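Local structure of esterase D (Lactobacillus rhamnosus, 3DKR) at residues E64-D67 and I68-K71; A160-P163 and G164-A168; T175-A178 and D179-L182. The protein is an alpha/beta-hydrolase-fold esterase that probably hydrolyses carboxylic esters through a serine-based catalytic triad. All coordinates share one frame; numbering follows the deposited sequence.

Interaction 1 of 3, residues E64-D67 and I68-K71; sequences EPLD and ILTK
The carboxylate of Asp67 has the CD-CE part of Lys71 over one face. The site is the capped N-terminal turn of the short helix 66-71 in an alpha/beta-hydrolase fold. Lys71 CE sits 3.6 Å from Asp67 OD1, well above the carboxylate plane. At the other oxygen, OD2 is hydrogen-bonded to Thr62 OG1. The side chains of Asp67 and Lys71 run side by side in the same direction, one helical turn apart. Lys71 bends at its last torsion (chi4 -43°), and its NZ ends 4.6 Å from Asp67 OD1, too far for a salt bridge. The second flat group is the carboxylate of Glu64. Its OE2 uses its anti lone pair to accept from Leu66 N at 3.0 Å, a capping bond. Glu154 OE2 comes close to Glu64 OE2, which may favour a proton on one of the two acids. Leu66 CD2 meets Leu69 CD1 at 3.9 Å on the apolar side of the turn. Leu69 also packs on Phe138, and Ile68 on Tyr141, both of helix 134-149. The amide plane after Leu66 is gripped at its oxygen. Leu66 O accepts from Thr70 N at 2.9 Å, with the donor almost in line with the C=O bond. Leu69 N adds a weak bond. Another weak one comes from the hydroxyl, Thr70 OG1 lying 3.3 Å from Leu66 O.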
ATOM      1  N   GLU A  64      -4.894  18.630  -7.939  1.00 25.55           N
ATOM      2  CA  GLU A  64      -5.928  18.282  -8.903  1.00 24.62           C
ATOM      3  C   GLU A  64      -6.274  16.777  -8.793  1.00 23.89           C
ATOM      4  O   GLU A  64      -5.542  15.943  -9.340  1.00 22.40           O
ATOM      5  CB  GLU A  64      -5.428  18.614 -10.314  1.00 24.89           C
ATOM      6  CG  GLU A  64      -6.368  18.225 -11.436  1.00 25.14           C
ATOM      7  CD  GLU A  64      -7.770  18.707 -11.185  1.00 25.78           C
ATOM      8  OE1 GLU A  64      -8.018  19.921 -11.364  1.00 26.55           O
ATOM      9  OE2 GLU A  64      -8.623  17.885 -10.797  1.00 24.54           O
ATOM     10  N   PRO A  65      -7.385  16.433  -8.110  1.00 23.87           N
ATOM     11  CA  PRO A  65      -7.758  15.014  -7.984  1.00 23.65           C
ATOM     12  C   PRO A  65      -7.871  14.238  -9.299  1.00 22.98           C
ATOM     13  O   PRO A  65      -7.632  13.035  -9.315  1.00 22.67           O
ATOM     14  CB  PRO A  65      -9.112  15.065  -7.277  1.00 24.16           C
ATOM     15  CG  PRO A  65      -9.077  16.353  -6.509  1.00 25.03           C
ATOM     16  CD  PRO A  65      -8.336  17.299  -7.390  1.00 24.37           C
ATOM     17  N   LEU A  66      -8.215  14.914 -10.392  1.00 21.93           N
ATOM     18  CA  LEU A  66      -8.273  14.263 -11.701  1.00 21.33           C
ATOM     19  C   LEU A  66      -6.921  13.730 -12.162  1.00 20.75           C
ATOM     20  O   LEU A  66      -6.877  12.814 -12.984  1.00 21.01           O
ATOM     21  CB  LEU A  66      -8.859  15.211 -12.753  1.00 22.23           C
ATOM     22  CG  LEU A  66     -10.337  15.503 -12.544  1.00 23.78           C
ATOM     23  CD1 LEU A  66     -10.810  16.619 -13.482  1.00 25.94           C
ATOM     24  CD2 LEU A  66     -11.189  14.245 -12.723  1.00 26.22           C
ATOM     25  N   ASP A  67      -5.823  14.295 -11.649  1.00 19.78           N
ATOM     26  CA  ASP A  67      -4.482  13.803 -11.989  1.00 20.03           C
ATOM     27  C   ASP A  67      -4.308  12.325 -11.650  1.00 18.93           C
ATOM     28  O   ASP A  67      -3.577  11.608 -12.355  1.00 19.06           O
ATOM     29  CB  ASP A  67      -3.404  14.589 -11.265  1.00 19.97           C
ATOM     30  CG  ASP A  67      -3.218  15.997 -11.822  1.00 21.58           C
ATOM     31  OD1 ASP A  67      -3.751  16.314 -12.920  1.00 21.57           O
ATOM     32  OD2 ASP A  67      -2.508  16.773 -11.153  1.00 22.82           O
ATOM     33  N   ILE A  68      -4.969  11.877 -10.591  1.00 18.40           N
ATOM     34  CA  ILE A  68      -4.912  10.451 -10.202  1.00 18.18           C
ATOM     35  C   ILE A  68      -5.455   9.614 -11.334  1.00 18.00           C
ATOM     36  O   ILE A  68      -4.898   8.564 -11.697  1.00 17.71           O
ATOM     37  CB  ILE A  68      -5.729  10.171  -8.913  1.00 18.28           C
ATOM     38  CG1 ILE A  68      -5.089  10.883  -7.711  1.00 17.75           C
ATOM     39  CG2 ILE A  68      -5.848   8.664  -8.669  1.00 18.98           C
ATOM     40  CD1 ILE A  68      -5.981  11.027  -6.500  1.00 18.65           C
ATOM     41  N   LEU A  69      -6.551  10.107 -11.920  1.00 18.61           N
ATOM     42  CA  LEU A  69      -7.289   9.380 -12.934  1.00 19.46           C
ATOM     43  C   LEU A  69      -6.690   9.509 -14.321  1.00 20.06           C
ATOM     44  O   LEU A  69      -6.866   8.613 -15.144  1.00 21.29           O
ATOM     45  CB  LEU A  69      -8.730   9.893 -12.977  1.00 19.52           C
ATOM     46  CG  LEU A  69      -9.537   9.704 -11.692  1.00 19.69           C
ATOM     47  CD1 LEU A  69     -10.814  10.526 -11.693  1.00 22.24           C
ATOM     48  CD2 LEU A  69      -9.874   8.229 -11.498  1.00 22.17           C
ATOM     49  N   THR A  70      -6.018  10.627 -14.600  1.00 21.16           N
ATOM     50  CA  THR A  70      -5.505  10.876 -15.961  1.00 21.81           C
ATOM     51  C   THR A  70      -3.988  10.739 -16.127  1.00 22.17           C
ATOM     52  O   THR A  70      -3.510  10.580 -17.257  1.00 22.91           O
ATOM     53  CB  THR A  70      -5.889  12.284 -16.462  1.00 22.13           C
ATOM     54  OG1 THR A  70      -5.172  13.272 -15.723  1.00 22.20           O
ATOM     55  CG2 THR A  70      -7.394  12.512 -16.341  1.00 23.55           C
ATOM     56  N   LYS A  71      -3.239  10.810 -15.024  1.00 22.14           N
ATOM     57  CA  LYS A  71      -1.774  10.750 -15.078  1.00 22.04           C
ATOM     58  C   LYS A  71      -1.175   9.548 -14.341  1.00 21.70           C
ATOM     59  O   LYS A  71       0.042   9.376 -14.337  1.00 23.35           O
ATOM     60  CB  LYS A  71      -1.159  12.054 -14.560  1.00 22.49           C
ATOM     61  CG  LYS A  71      -1.604  13.280 -15.344  1.00 25.69           C
ATOM     62  CD  LYS A  71      -0.811  14.511 -14.968  1.00 29.51           C
ATOM     63  CE  LYS A  71      -1.406  15.759 -15.613  1.00 32.26           C
ATOM     64  NZ  LYS A  71      -1.795  15.547 -17.040  1.00 33.69           N
TER

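Interaction 2 of 3, residues A160-P163 and G164-A168; sequences AYLP and GQLAA
Leu162 and Leu166 meet one turn apart on the buried side of helix 155-178, their side chains crossing at a slant. Leu162 swings its CG opposite its backbone N (chi1 180°). The turn at chi2 then brings CD1 forward to 3.9 Å from Leu166 CG. Leu166 uses the other common helix conformation, with CG opposite its carbonyl carbon (chi1 -73°). Its branch therefore also lies along the Leu162 carbonyl, and CG is 3.6 Å from Leu162 O. That oxygen accepts from Leu166 N at 2.9 Å in an almost straight bond. An alanine in place of Leu166 would take away the branch under Leu162 CD1, and would probably leave that methyl and Val135 short of a packing partner. Pro163 lacks an N-H for the turn before, giving a proline kink in this alpha/beta-hydrolase helix. A water bridges the exposed side, donating to Ala160 O at 2.8 Å and accepting weakly from Gly164 N at 2.9 Å. Gln165 is extended, and both ends of its amide are bonded: OE1 to Tyr31 OH and NE2 to Ile68 O. The Leu166 side chain is about 4 Å from an acetate ion, probably from the crystallisation liquor, and about 10 Å from that of Ser101, the predicted nucleophile. The leucine pair packs against Val135 of helix 134-149, while Gln165 reaches Leu69 of helix 66-71 and Trp77 of helix 74-89.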
ATOM      1  N   ALA A 160     -16.765  10.003 -15.057  1.00 23.86           N
ATOM      2  CA  ALA A 160     -16.351   9.639 -16.411  1.00 23.64           C
ATOM      3  C   ALA A 160     -15.107   8.759 -16.435  1.00 24.02           C
ATOM      4  O   ALA A 160     -14.964   7.924 -17.322  1.00 23.58           O
ATOM      5  CB  ALA A 160     -16.097  10.887 -17.227  1.00 24.22           C
ATOM      6  N   TYR A 161     -14.204   8.971 -15.478  1.00 24.06           N
ATOM      7  CA  TYR A 161     -12.910   8.271 -15.460  1.00 24.24           C
ATOM      8  C   TYR A 161     -12.797   7.197 -14.367  1.00 22.74           C
ATOM      9  O   TYR A 161     -12.069   6.204 -14.541  1.00 21.54           O
ATOM     10  CB  TYR A 161     -11.777   9.257 -15.191  1.00 25.76           C
ATOM     11  CG  TYR A 161     -11.298  10.125 -16.334  1.00 28.82           C
ATOM     12  CD1 TYR A 161     -10.458   9.612 -17.325  1.00 31.03           C
ATOM     13  CD2 TYR A 161     -11.594  11.483 -16.362  1.00 31.05           C
ATOM     14  CE1 TYR A 161      -9.974  10.429 -18.359  1.00 31.73           C
ATOM     15  CE2 TYR A 161     -11.113  12.306 -17.382  1.00 30.65           C
ATOM     16  CZ  TYR A 161     -10.306  11.771 -18.372  1.00 30.71           C
ATOM     17  OH  TYR A 161      -9.835  12.596 -19.376  1.00 32.00           O
ATOM     18  N   LEU A 162     -13.465   7.412 -13.236  1.00 21.31           N
ATOM     19  CA  LEU A 162     -13.205   6.587 -12.036  1.00 20.71           C
ATOM     20  C   LEU A 162     -13.572   5.110 -12.218  1.00 20.49           C
ATOM     21  O   LEU A 162     -12.790   4.222 -11.856  1.00 20.12           O
ATOM     22  CB  LEU A 162     -13.887   7.186 -10.804  1.00 20.53           C
ATOM     23  CG  LEU A 162     -13.730   6.450  -9.467  1.00 21.15           C
ATOM     24  CD1 LEU A 162     -12.251   6.190  -9.161  1.00 20.75           C
ATOM     25  CD2 LEU A 162     -14.391   7.269  -8.373  1.00 21.16           C
ATOM     26  N   PRO A 163     -14.757   4.810 -12.788  1.00 20.14           N
ATOM     27  CA  PRO A 163     -15.070   3.393 -12.996  1.00 19.90           C
ATOM     28  C   PRO A 163     -14.018   2.664 -13.828  1.00 19.12           C
ATOM     29  O   PRO A 163     -13.670   1.514 -13.529  1.00 19.14           O
ATOM     30  CB  PRO A 163     -16.427   3.439 -13.717  1.00 20.58           C
ATOM     31  CG  PRO A 163     -17.021   4.710 -13.278  1.00 20.99           C
ATOM     32  CD  PRO A 163     -15.867   5.671 -13.242  1.00 20.45           C
ATOM     33  N   GLY A 164     -13.492   3.337 -14.846  1.00 18.59           N
ATOM     34  CA  GLY A 164     -12.513   2.738 -15.735  1.00 18.63           C
ATOM     35  C   GLY A 164     -11.189   2.483 -15.027  1.00 18.35           C
ATOM     36  O   GLY A 164     -10.555   1.450 -15.254  1.00 18.81           O
ATOM     37  N   GLN A 165     -10.775   3.413 -14.166  1.00 18.11           N
ATOM     38  CA  GLN A 165      -9.524   3.210 -13.425  1.00 17.39           C
ATOM     39  C   GLN A 165      -9.688   2.129 -12.366  1.00 17.43           C
ATOM     40  O   GLN A 165      -8.789   1.310 -12.199  1.00 16.29           O
ATOM     41  CB  GLN A 165      -8.971   4.486 -12.805  1.00 17.51           C
ATOM     42  CG  GLN A 165      -7.595   4.257 -12.183  1.00 16.80           C
ATOM     43  CD  GLN A 165      -6.910   5.554 -11.847  1.00 16.08           C
ATOM     44  OE1 GLN A 165      -7.254   6.193 -10.871  1.00 17.79           O
ATOM     45  NE2 GLN A 165      -5.962   5.966 -12.690  1.00 17.23           N
ATOM     46  N   LEU A 166     -10.814   2.114 -11.653  1.00 17.47           N
ATOM     47  CA  LEU A 166     -11.063   1.024 -10.705  1.00 17.67           C
ATOM     48  C   LEU A 166     -11.055  -0.316 -11.432  1.00 17.67           C
ATOM     49  O   LEU A 166     -10.515  -1.300 -10.917  1.00 17.23           O
ATOM     50  CB  LEU A 166     -12.374   1.215  -9.939  1.00 19.01           C
ATOM     51  CG  LEU A 166     -12.311   2.312  -8.880  1.00 19.00           C
ATOM     52  CD1 LEU A 166     -13.672   2.543  -8.230  1.00 19.49           C
ATOM     53  CD2 LEU A 166     -11.254   2.012  -7.801  1.00 22.05           C
ATOM     54  N   ALA A 167     -11.640  -0.362 -12.629  1.00 16.98           N
ATOM     55  CA  ALA A 167     -11.614  -1.592 -13.432  1.00 17.36           C
ATOM     56  C   ALA A 167     -10.176  -1.990 -13.737  1.00 16.83           C
ATOM     57  O   ALA A 167      -9.834  -3.164 -13.662  1.00 17.51           O
ATOM     58  CB  ALA A 167     -12.391  -1.397 -14.741  1.00 17.92           C
ATOM     59  N   ALA A 168      -9.331  -1.017 -14.070  1.00 16.09           N
ATOM     60  CA  ALA A 168      -7.934  -1.290 -14.391  1.00 16.12           C
ATOM     61  C   ALA A 168      -7.199  -1.851 -13.177  1.00 15.36           C
ATOM     62  O   ALA A 168      -6.393  -2.778 -13.295  1.00 16.78           O
ATOM     63  CB  ALA A 168      -7.246  -0.024 -14.864  1.00 16.43           C
TER
HETATM   64  O   HOH W   1     -14.748   5.159 -16.698  1.00 25.72           O

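Interaction 3 of 3, residues T175-A178 and D179-L182; sequences TVAA and DLNL
Leu180 folds its side chain back over the carbonyl of Ala177. Its CG lies 3.4 Å from Ala177 O, and its CD1 is 3.9 Å from Ala177 CA. The same oxygen accepts from Leu180 N at 3.2 Å. The donor stands above the carbonyl plane, about 66° out of it, as suits a bond made three residues back. Asp179 N likewise bonds three residues back, to Val176 O at 3.1 Å, and only weakly four back, to Thr175 O. The Leu180 isobutyl group is placed by its first torsion, which sets CG opposite the carbonyl carbon (chi1 -73°) and turns it back toward the helix end. Asp179 carries its carboxylate on the side of Thr175, where OD2 is 3.9 Å from Thr175 O. Close carbonyl oxygens, a helix C terminus and the touching side chain of Glu112 would probably disfavour its charge. Asn181 has its CG between the backbone N and the carbonyl carbon (chi1 67°). This brings ND2 to 3.1 Å from Ala178 O. Beyond this shell, Leu180 is packed on Leu206 and Ala209 of helix 202-209, and Val176 rests on Lys109 and Glu112 of helix 101-113. Asn181 O is held by Asn212 ND2. The arrangement is a helix C terminus that passes into a 3-10 turn. In this alpha/beta hydrolase it brings the chain from helix 155-178 toward strand 187-192, after which comes Asp195, the predicted acid of the catalytic triad.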
ATOM      1  N   THR A 175      -4.640 -10.538 -11.621  1.00 16.49           N
ATOM      2  CA  THR A 175      -3.458 -11.253 -12.115  1.00 16.86           C
ATOM      3  C   THR A 175      -2.485 -11.517 -10.970  1.00 17.07           C
ATOM      4  O   THR A 175      -1.952 -12.624 -10.829  1.00 18.18           O
ATOM      5  CB  THR A 175      -2.790 -10.474 -13.220  1.00 17.71           C
ATOM      6  OG1 THR A 175      -3.719 -10.375 -14.315  1.00 18.74           O
ATOM      7  CG2 THR A 175      -1.491 -11.152 -13.667  1.00 18.15           C
ATOM      8  N   VAL A 176      -2.272 -10.508 -10.130  1.00 16.04           N
ATOM      9  CA  VAL A 176      -1.474 -10.699  -8.927  1.00 16.20           C
ATOM     10  C   VAL A 176      -2.053 -11.805  -8.050  1.00 16.63           C
ATOM     11  O   VAL A 176      -1.316 -12.671  -7.570  1.00 17.28           O
ATOM     12  CB  VAL A 176      -1.322  -9.372  -8.132  1.00 16.30           C
ATOM     13  CG1 VAL A 176      -0.584  -9.619  -6.805  1.00 17.48           C
ATOM     14  CG2 VAL A 176      -0.591  -8.337  -8.967  1.00 15.43           C
ATOM     15  N   ALA A 177      -3.373 -11.848  -7.892  1.00 16.35           N
ATOM     16  CA  ALA A 177      -3.992 -12.871  -7.063  1.00 16.70           C
ATOM     17  C   ALA A 177      -3.740 -14.265  -7.632  1.00 16.83           C
ATOM     18  O   ALA A 177      -3.470 -15.193  -6.875  1.00 16.85           O
ATOM     19  CB  ALA A 177      -5.470 -12.629  -6.902  1.00 16.93           C
ATOM     20  N   ALA A 178      -3.811 -14.393  -8.958  1.00 17.04           N
ATOM     21  CA  ALA A 178      -3.611 -15.694  -9.633  1.00 17.90           C
ATOM     22  C   ALA A 178      -2.181 -16.216  -9.475  1.00 18.64           C
ATOM     23  O   ALA A 178      -1.939 -17.417  -9.643  1.00 19.73           O
ATOM     24  CB  ALA A 178      -3.970 -15.587 -11.093  1.00 18.67           C
ATOM     25  N   ASP A 179      -1.250 -15.319  -9.168  1.00 17.96           N
ATOM     26  CA  ASP A 179       0.164 -15.671  -8.999  1.00 18.00           C
ATOM     27  C   ASP A 179       0.602 -15.794  -7.538  1.00 17.85           C
ATOM     28  O   ASP A 179       1.791 -15.910  -7.269  1.00 17.62           O
ATOM     29  CB  ASP A 179       1.056 -14.622  -9.678  1.00 18.16           C
ATOM     30  CG  ASP A 179       1.196 -14.833 -11.168  1.00 21.44           C
ATOM     31  OD1 ASP A 179       0.929 -15.960 -11.669  1.00 24.57           O
ATOM     32  OD2 ASP A 179       1.594 -13.870 -11.855  1.00 22.81           O
ATOM     33  N   LEU A 180      -0.330 -15.748  -6.590  1.00 18.00           N
ATOM     34  CA  LEU A 180       0.042 -15.809  -5.164  1.00 17.77           C
ATOM     35  C   LEU A 180       0.779 -17.113  -4.805  1.00 18.47           C
ATOM     36  O   LEU A 180       1.574 -17.141  -3.858  1.00 18.22           O
ATOM     37  CB  LEU A 180      -1.168 -15.615  -4.272  1.00 17.99           C
ATOM     38  CG  LEU A 180      -1.704 -14.180  -4.212  1.00 16.66           C
ATOM     39  CD1 LEU A 180      -3.069 -14.204  -3.556  1.00 16.44           C
ATOM     40  CD2 LEU A 180      -0.743 -13.242  -3.465  1.00 18.10           C
ATOM     41  N   ASN A 181       0.534 -18.168  -5.578  1.00 18.68           N
ATOM     42  CA  ASN A 181       1.282 -19.421  -5.416  1.00 19.88           C
ATOM     43  C   ASN A 181       2.782 -19.238  -5.578  1.00 20.31           C
ATOM     44  O   ASN A 181       3.571 -20.076  -5.106  1.00 21.34           O
ATOM     45  CB  ASN A 181       0.779 -20.496  -6.398  1.00 19.89           C
ATOM     46  CG  ASN A 181       1.064 -20.156  -7.836  1.00 21.28           C
ATOM     47  OD1 ASN A 181       2.081 -20.569  -8.392  1.00 24.82           O
ATOM     48  ND2 ASN A 181       0.158 -19.398  -8.464  1.00 21.02           N
ATOM     49  N   LEU A 182       3.191 -18.176  -6.265  1.00 20.18           N
ATOM     50  CA  LEU A 182       4.615 -17.923  -6.494  1.00 20.21           C
ATOM     51  C   LEU A 182       5.340 -17.402  -5.254  1.00 20.08           C
ATOM     52  O   LEU A 182       6.584 -17.428  -5.205  1.00 21.19           O
ATOM     53  CB  LEU A 182       4.813 -16.948  -7.647  1.00 21.11           C
ATOM     54  CG  LEU A 182       4.355 -17.400  -9.032  1.00 21.08           C
ATOM     55  CD1 LEU A 182       4.655 -16.319 -10.049  1.00 22.31           C
ATOM     56  CD2 LEU A 182       5.034 -18.735  -9.422  1.00 24.14           C
TER

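The three contacts follow one another along the chain; none nests in or crosses another. Interaction 1 closes the turn that starts helix 66-71. Interaction 2 lies within helix 155-178, and interaction 3 closes the turn where that helix gives way to the loop before strand 187-192. Far apart in sequence, interactions 1 and 2 touch in space: Thr70 CG2 lies 3.6 Å from Tyr161 CZ, and Leu69 packs on Leu162. Helix 66-71 is thereby joined to helix 155-178. Interactions 2 and 3 share this long helix but do not meet, their centres being 23 Å apart. Helix 155-178 and the turn after it link the packing around helices 66-71 and 134-149 to helices 101-113 and 202-209.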